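Local coordinates for UPF0749 protein MT1873 (PDB 3GMG) that is of unknown function but belongs to the UPF0749 (DUF881) family and is probably a membrane-associated protein, represented here by its C-terminal part, at the interface of chains A and B. Sequence-based numbering; all coordinates share one arbitrary frame. Chains: chain A/B, Uncharacterized protein Rv1825/MT1873.

The interface of chains A and B. Residues chain A 24-25, 28-30, 150, 152; chain B 20-21, 23-25, 28.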
loop_
_atom_site.group_PDB
_atom_site.type_symbol
_atom_site.label_atom_id
_atom_site.label_comp_id
_atom_site.label_asym_id
_atom_site.label_seq_id
_atom_site.Cartn_x
_atom_site.Cartn_y
_atom_site.Cartn_z
ATOM N N LEU A 24 -15.858 2.839 4.793
ATOM C CA LEU A 24 -14.708 3.618 4.316
ATOM C C LEU A 24 -13.765 3.941 5.466
ATOM O O LEU A 24 -12.544 3.809 5.337
ATOM C CB LEU A 24 -15.191 4.916 3.648
ATOM C CG LEU A 24 -14.163 5.863 3.021
ATOM C CD1 LEU A 24 -13.356 5.196 1.905
ATOM C CD2 LEU A 24 -14.876 7.114 2.492
ATOM N N SER A 25 -14.338 4.354 6.596
ATOM C CA SER A 25 -13.542 4.778 7.737
ATOM C C SER A 25 -12.756 3.615 8.317
ATOM O O SER A 25 -11.603 3.782 8.737
ATOM C CB SER A 25 -14.423 5.419 8.808
ATOM O OG SER A 25 -14.970 6.631 8.315
ATOM N N VAL A 28 -9.736 2.693 5.727
ATOM C CA VAL A 28 -8.609 3.608 5.693
ATOM C C VAL A 28 -7.962 3.785 7.061
ATOM O O VAL A 28 -6.955 4.491 7.186
ATOM C CB VAL A 28 -9.034 4.949 5.053
ATOM C CG1 VAL A 28 -9.758 4.683 3.741
ATOM C CG2 VAL A 28 -9.899 5.767 6.005
ATOM N N GLY A 29 -8.495 3.108 8.080
ATOM C CA GLY A 29 -7.932 3.159 9.421
ATOM C C GLY A 29 -8.281 4.430 10.178
ATOM O O GLY A 29 -7.588 4.818 11.130
ATOM N N ALA A 30 -9.384 5.066 9.783
ATOM C CA ALA A 30 -9.843 6.295 10.445
ATOM C C ALA A 30 -10.550 6.046 11.778
ATOM O O ALA A 30 -10.570 6.927 12.650
ATOM C CB ALA A 30 -10.769 7.078 9.514
ATOM N N ARG A 150 -4.946 5.290 12.341
ATOM C CA ARG A 150 -3.861 5.800 11.511
ATOM C C ARG A 150 -3.801 7.314 11.567
ATOM O O ARG A 150 -4.828 7.974 11.724
ATOM C CB ARG A 150 -4.032 5.346 10.074
ATOM C CG ARG A 150 -3.906 3.856 9.928
ATOM C CD ARG A 150 -3.399 3.506 8.565
ATOM N NE ARG A 150 -1.942 3.604 8.498
ATOM C CZ ARG A 150 -1.249 3.836 7.390
ATOM N NH1 ARG A 150 -1.873 4.047 6.227
ATOM N NH2 ARG A 150 0.079 3.889 7.455
ATOM N N PRO A 152 -2.630 10.322 9.304
ATOM C CA PRO A 152 -2.247 10.693 7.939
ATOM C C PRO A 152 -1.325 11.912 7.883
ATOM O O PRO A 152 -1.412 12.778 8.750
ATOM C CB PRO A 152 -3.585 11.057 7.306
ATOM C CG PRO A 152 -4.351 11.652 8.427
ATOM C CD PRO A 152 -3.956 10.865 9.655
ATOM N N ARG B 20 -9.312 14.219 8.491
ATOM C CA ARG B 20 -8.345 13.125 8.536
ATOM C C ARG B 20 -8.811 12.008 7.589
ATOM O O ARG B 20 -7.993 11.296 6.995
ATOM C CB ARG B 20 -8.192 12.590 9.964
ATOM N N LEU B 21 -10.129 11.871 7.456
ATOM C CA LEU B 21 -10.729 10.838 6.624
ATOM C C LEU B 21 -10.408 11.080 5.148
ATOM O O LEU B 21 -10.136 10.137 4.415
ATOM C CB LEU B 21 -12.244 10.798 6.840
ATOM C CG LEU B 21 -13.053 9.762 6.053
ATOM C CD1 LEU B 21 -12.632 8.339 6.400
ATOM C CD2 LEU B 21 -14.545 9.956 6.295
ATOM N N ALA B 23 -7.735 12.673 3.786
ATOM C CA ALA B 23 -6.342 12.374 3.497
ATOM C C ALA B 23 -6.104 10.865 3.417
ATOM O O ALA B 23 -5.484 10.370 2.473
ATOM C CB ALA B 23 -5.416 13.015 4.535
ATOM N N LEU B 24 -6.616 10.144 4.417
ATOM C CA LEU B 24 -6.508 8.689 4.452
ATOM C C LEU B 24 -7.228 8.065 3.253
ATOM O O LEU B 24 -6.742 7.101 2.655
ATOM C CB LEU B 24 -7.084 8.134 5.763
ATOM C CG LEU B 24 -6.318 8.462 7.048
ATOM C CD1 LEU B 24 -7.157 8.134 8.278
ATOM C CD2 LEU B 24 -4.987 7.724 7.071
ATOM N N SER B 25 -8.375 8.624 2.878
ATOM C CA SER B 25 -9.131 8.097 1.736
ATOM C C SER B 25 -8.430 8.313 0.385
ATOM O O SER B 25 -8.499 7.464 -0.501
ATOM C CB SER B 25 -10.528 8.693 1.698
ATOM O OG SER B 25 -11.291 8.216 2.812
ATOM N N VAL B 28 -5.376 5.784 0.212
ATOM C CA VAL B 28 -5.804 4.426 -0.078
ATOM C C VAL B 28 -6.455 4.296 -1.460
ATOM O O VAL B 28 -6.664 3.198 -1.958
ATOM C CB VAL B 28 -6.759 3.933 1.044
ATOM C CG1 VAL B 28 -7.450 2.631 0.660
ATOM C CG2 VAL B 28 -5.975 3.751 2.332
#
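B:Leu24 forms the apolar centre of the patch, reaching from one face of helix 20-28 of chain B between A:Val28 and A:Pro152. Its CG stands anti to the carbonyl carbon (chi1 -68°), which turns the isopropyl fork towards chain A. The CD2 branch lies against the ring carbon CB of A:Pro152 at 3.6 Å, the two side chains crossing at about a right angle. CD1 points the other way, towards the backbone of A:Ala30, 3.9 Å from its CA. At the root of the side chain, B:Leu24 CB packs on A:Val28 CG2 at 3.7 Å, an oblique crossing. That methyl occupies the crowded position between backbone N and carbonyl carbon and also meets CD1 of B:Leu21 at 3.8 Å. B:Leu21, with CG anti to the backbone N (chi1 -180°), brings the same CD1 tip against the methyl of A:Ala30.

Around this centre, the methyl of B:Ala23 touches the same ring carbon, CB, of A:Pro152, and A:Arg150 contributes its CB to B:Leu24 CD2 at 3.9 Å. Towards the rim the serines meet carbon. A:Ser25 OG lies 3.5 Å from B:Leu21 CD1, whereas B:Ser25 OG faces the branch point of A:Leu24, 3.7 Å from CG. B:Ser25 OG hydrogen-bonds within its own helix, donating to the carbonyl O of B:Leu21 at 2.8 Å from above the carbonyl plane. Cohesion across this patch is therefore apolar.

Chain A supplies the end of helix 20-27, the loop that follows and the segment after strand 143-146; two-fold symmetry repeats the contact with chains exchanged, consistent with a dimer, although the crystal alone does not establish one.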